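Local coordinates for protein amino acid amide racemase (Ochrobactrum anthropi, PDB 6GIO) that belongs to the class-III aminotransferase family, whose members share the type I fold, and binds pyridoxal-5'-phosphate, at residues Gly76-Leu90 with Leu293-Arg307. Numbering follows the deposited sequence.
Sequences GASLLLYPNEAAVSL and LQTTAGNPVATAAGR. With PLP (pyridoxal-5'-phosphate), chain E.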
# COMPACT_ATOMS: atom_id res chain seq x y z
N GLY C 76 7.95 3.42 16.87
CA GLY C 76 7.68 2.17 16.20
C GLY C 76 7.40 2.39 14.70
O GLY C 76 7.47 3.53 14.20
N ALA C 77 7.04 1.31 14.02
CA ALA C 77 6.72 1.35 12.57
C ALA C 77 5.52 0.49 12.17
O ALA C 77 5.44 0.02 11.01
CB ALA C 77 7.96 0.97 11.75
N SER C 78 4.56 0.30 13.09
CA SER C 78 3.46 -0.58 12.84
C SER C 78 2.34 -0.25 13.81
O SER C 78 2.45 -0.59 15.01
CB SER C 78 3.85 -2.07 13.05
OG SER C 78 2.69 -2.96 13.01
N LEU C 79 1.28 0.35 13.29
CA LEU C 79 0.08 0.62 14.14
C LEU C 79 -0.63 -0.69 14.57
O LEU C 79 -1.23 -0.78 15.66
CB LEU C 79 -0.87 1.60 13.41
CG LEU C 79 -2.16 1.98 14.12
CD1 LEU C 79 -1.93 2.59 15.48
CD2 LEU C 79 -2.96 2.95 13.27
N LEU C 80 -0.57 -1.72 13.74
CA LEU C 80 -1.23 -2.97 14.13
C LEU C 80 -0.61 -3.59 15.37
O LEU C 80 -1.34 -4.13 16.21
CB LEU C 80 -1.32 -3.97 12.99
CG LEU C 80 -0.06 -4.58 12.38
CD1 LEU C 80 0.37 -5.82 13.11
CD2 LEU C 80 -0.35 -4.98 10.94
N LEU C 81 0.71 -3.48 15.51
CA LEU C 81 1.42 -3.85 16.76
C LEU C 81 1.33 -2.82 17.90
O LEU C 81 1.10 -3.20 19.07
CB LEU C 81 2.89 -4.10 16.47
CG LEU C 81 3.21 -5.33 15.65
CD1 LEU C 81 4.72 -5.45 15.53
CD2 LEU C 81 2.58 -6.57 16.27
N TYR C 82 1.51 -1.53 17.57
CA TYR C 82 1.72 -0.50 18.57
C TYR C 82 1.04 0.82 18.19
O TYR C 82 1.44 1.46 17.20
CB TYR C 82 3.24 -0.23 18.81
CG TYR C 82 4.12 -1.47 18.95
CD1 TYR C 82 3.96 -2.36 20.04
CD2 TYR C 82 5.14 -1.75 18.03
CE1 TYR C 82 4.74 -3.50 20.17
CE2 TYR C 82 5.92 -2.90 18.14
CZ TYR C 82 5.74 -3.76 19.20
OH TYR C 82 6.54 -4.92 19.31
N PRO C 83 0.07 1.28 19.01
CA PRO C 83 -0.37 2.65 18.94
C PRO C 83 0.81 3.57 18.92
O PRO C 83 1.78 3.31 19.63
CB PRO C 83 -1.13 2.87 20.26
CG PRO C 83 -1.58 1.51 20.69
CD PRO C 83 -0.52 0.57 20.17
N ASN C 84 0.73 4.64 18.13
CA ASN C 84 1.69 5.73 18.25
C ASN C 84 0.95 7.03 18.24
O ASN C 84 -0.15 7.08 17.74
CB ASN C 84 2.76 5.67 17.14
CG ASN C 84 2.18 5.82 15.76
OD1 ASN C 84 1.97 6.95 15.27
ND2 ASN C 84 1.94 4.67 15.09
N GLU C 85 1.56 8.06 18.81
CA GLU C 85 0.92 9.37 19.00
C GLU C 85 0.45 10.01 17.70
O GLU C 85 -0.67 10.51 17.64
CB GLU C 85 1.88 10.35 19.72
CG GLU C 85 1.34 11.77 19.94
CD GLU C 85 0.13 11.82 20.87
OE1 GLU C 85 -0.09 10.91 21.68
OE2 GLU C 85 -0.63 12.77 20.81
N ALA C 86 1.30 9.99 16.66
CA ALA C 86 0.96 10.58 15.39
C ALA C 86 -0.31 10.00 14.77
O ALA C 86 -1.20 10.73 14.36
CB ALA C 86 2.13 10.46 14.41
N ALA C 87 -0.38 8.67 14.70
CA ALA C 87 -1.46 8.01 14.06
C ALA C 87 -2.74 8.19 14.89
O ALA C 87 -3.81 8.39 14.32
CB ALA C 87 -1.14 6.53 13.92
N VAL C 88 -2.65 8.09 16.23
CA VAL C 88 -3.88 8.24 17.05
C VAL C 88 -4.40 9.67 16.89
O VAL C 88 -5.60 9.88 16.67
CB VAL C 88 -3.63 7.84 18.51
CG1 VAL C 88 -4.85 8.15 19.41
CG2 VAL C 88 -3.33 6.36 18.57
N SER C 89 -3.48 10.64 16.95
CA SER C 89 -3.83 12.06 16.77
C SER C 89 -4.40 12.38 15.39
O SER C 89 -5.40 13.07 15.32
CB SER C 89 -2.64 12.99 17.09
OG SER C 89 -2.16 12.69 18.38
N LEU C 90 -3.79 11.87 14.31
CA LEU C 90 -4.38 12.01 12.95
C LEU C 90 -5.80 11.44 12.89
O LEU C 90 -6.71 12.05 12.28
CB LEU C 90 -3.51 11.32 11.88
CG LEU C 90 -4.03 11.31 10.43
CD1 LEU C 90 -4.37 12.72 9.95
CD2 LEU C 90 -3.04 10.65 9.45
N LEU C 293 -5.01 -6.13 7.71
CA LEU C 293 -3.71 -5.81 8.29
C LEU C 293 -2.68 -5.52 7.25
O LEU C 293 -2.55 -6.26 6.26
CB LEU C 293 -3.19 -7.00 9.08
CG LEU C 293 -3.97 -7.46 10.32
CD1 LEU C 293 -3.14 -8.53 11.03
CD2 LEU C 293 -4.29 -6.30 11.25
N GLN C 294 -1.94 -4.43 7.45
CA GLN C 294 -0.71 -4.21 6.68
C GLN C 294 0.31 -3.69 7.64
O GLN C 294 0.08 -2.67 8.30
CB GLN C 294 -0.91 -3.21 5.57
CG GLN C 294 -1.66 -3.74 4.37
CD GLN C 294 -1.92 -2.63 3.39
OE1 GLN C 294 -2.71 -1.72 3.67
NE2 GLN C 294 -1.22 -2.66 2.26
N THR C 295 1.47 -4.35 7.68
CA THR C 295 2.45 -4.11 8.73
C THR C 295 2.76 -2.63 9.06
O THR C 295 2.65 -2.22 10.25
CB THR C 295 3.75 -4.88 8.45
OG1 THR C 295 3.45 -6.28 8.39
CG2 THR C 295 4.75 -4.65 9.58
N THR C 296 3.13 -1.85 8.05
CA THR C 296 3.56 -0.47 8.27
C THR C 296 2.47 0.57 8.13
O THR C 296 2.75 1.75 8.21
CB THR C 296 4.73 -0.06 7.34
OG1 THR C 296 4.29 -0.10 5.99
CG2 THR C 296 5.90 -0.98 7.55
N ALA C 297 1.25 0.16 7.89
CA ALA C 297 0.12 1.09 7.91
C ALA C 297 0.04 1.81 9.26
O ALA C 297 0.22 1.20 10.33
CB ALA C 297 -1.19 0.36 7.65
N GLY C 298 -0.22 3.11 9.19
CA GLY C 298 -0.38 3.92 10.38
C GLY C 298 0.94 4.19 11.05
O GLY C 298 0.97 4.48 12.23
N ASN C 299 2.04 4.10 10.27
CA ASN C 299 3.34 4.28 10.82
C ASN C 299 3.44 5.76 11.15
O ASN C 299 2.75 6.58 10.55
CB ASN C 299 4.44 3.87 9.81
CG ASN C 299 4.43 4.73 8.58
OD1 ASN C 299 4.91 5.87 8.62
ND2 ASN C 299 3.81 4.22 7.49
N PRO C 300 4.29 6.11 12.13
CA PRO C 300 4.32 7.45 12.66
C PRO C 300 4.84 8.53 11.70
O PRO C 300 4.53 9.72 11.90
CB PRO C 300 5.23 7.31 13.86
CG PRO C 300 6.07 6.11 13.60
CD PRO C 300 5.16 5.19 12.86
N VAL C 301 5.59 8.13 10.67
CA VAL C 301 6.13 9.09 9.71
C VAL C 301 5.06 9.60 8.73
O VAL C 301 4.86 10.80 8.59
CB VAL C 301 7.31 8.47 8.95
CG1 VAL C 301 7.86 9.44 7.92
CG2 VAL C 301 8.41 8.07 9.95
N ALA C 302 4.34 8.67 8.10
CA ALA C 302 3.32 9.00 7.14
C ALA C 302 2.21 9.71 7.86
O ALA C 302 1.71 10.69 7.32
CB ALA C 302 2.79 7.73 6.47
N THR C 303 1.83 9.23 9.07
CA THR C 303 0.70 9.89 9.79
C THR C 303 1.07 11.28 10.28
O THR C 303 0.23 12.17 10.25
CB THR C 303 0.11 9.05 10.94
OG1 THR C 303 1.11 8.69 11.88
CG2 THR C 303 -0.50 7.78 10.40
N ALA C 304 2.33 11.48 10.70
CA ALA C 304 2.78 12.83 11.03
C ALA C 304 2.66 13.77 9.80
O ALA C 304 2.19 14.91 9.94
CB ALA C 304 4.20 12.84 11.60
N ALA C 305 3.08 13.31 8.61
CA ALA C 305 2.93 14.13 7.40
C ALA C 305 1.45 14.50 7.18
O ALA C 305 1.12 15.63 6.83
CB ALA C 305 3.52 13.40 6.19
N GLY C 306 0.57 13.56 7.39
CA GLY C 306 -0.87 13.83 7.22
C GLY C 306 -1.40 14.87 8.19
O GLY C 306 -2.28 15.67 7.85
N ARG C 307 -0.89 14.85 9.42
CA ARG C 307 -1.32 15.85 10.40
C ARG C 307 -0.90 17.23 9.93
O ARG C 307 -1.67 18.17 10.05
CB ARG C 307 -0.74 15.58 11.78
CG ARG C 307 -1.28 14.33 12.41
CD ARG C 307 -1.17 14.43 13.90
NE ARG C 307 -2.21 15.31 14.41
CZ ARG C 307 -2.08 16.08 15.49
NH1 ARG C 307 -0.95 16.10 16.20
NH2 ARG C 307 -3.09 16.83 15.86
N1 PLP E . 4.55 -11.96 2.91
C2 PLP E . 5.26 -12.36 4.00
C2A PLP E . 6.17 -13.57 3.96
C3 PLP E . 5.15 -11.59 5.28
O3 PLP E . 5.80 -11.93 6.41
C4 PLP E . 4.27 -10.39 5.30
C4A PLP E . 4.11 -9.58 6.52
C5 PLP E . 3.53 -10.05 4.05
C6 PLP E . 3.73 -10.86 2.92
C5A PLP E . 2.61 -8.82 4.09
O4P PLP E . 3.29 -7.55 4.27
P PLP E . 2.45 -6.26 4.70
O1P PLP E . 1.98 -6.65 6.11
O2P PLP E . 1.24 -6.15 3.79
O3P PLP E . 3.42 -5.13 4.63
O HOH W 1 -0.28 -1.36 10.81
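Three hydrogen bonds join Ser-78, Leu-79 and Asn-84 to successive turns of 293-299. Ser-78 OG donates to Thr-295 O (2.9 Å) in the carbonyl plane and accepts from Leu-81 N, an ST motif; Leu-79 N reaches Ala-297 O (3.3 Å). Asn-84 ND2 meets Gly-298 O at 3.0 Å, nearly straight at 171° and within its own amide plane. With CG between backbone N and carbonyl carbon (chi1 62°), the same amide lets OD1 accept from Ala-87 N, making Asn-84 the N-cap of the helix that starts at Glu-85. A water accepts from Leu-80 N and lies within bonding distance of Gln-294 O and Ala-297 O.

Van der Waals contacts surround these bonds. Leu-80 CD2 lies 4.0 Å from Leu-293 CB, and the Pro-300 ring crosses the Asn-84 side chain at about a right angle. Helices 85-90 and 300-307 pack at 41°, Ala-86 CB resting 4.2 Å from Ala-304 CB. Farther along, Ser-89 CB covers one face of the Arg-307 guanidinium, whose NE is salt-bridged to Asp-93.

Thr-295 N and OG1 both donate to PLP O1P, OG1 at 2.7 Å; PLP is also hydrogen-bonded to Gly-112 N and Ser-113 OG of the second subunit. The bonds to Thr-295 O and Ala-297 O probably help hold, as a second shell, the turn whose Thr-295 meets the PLP phosphate.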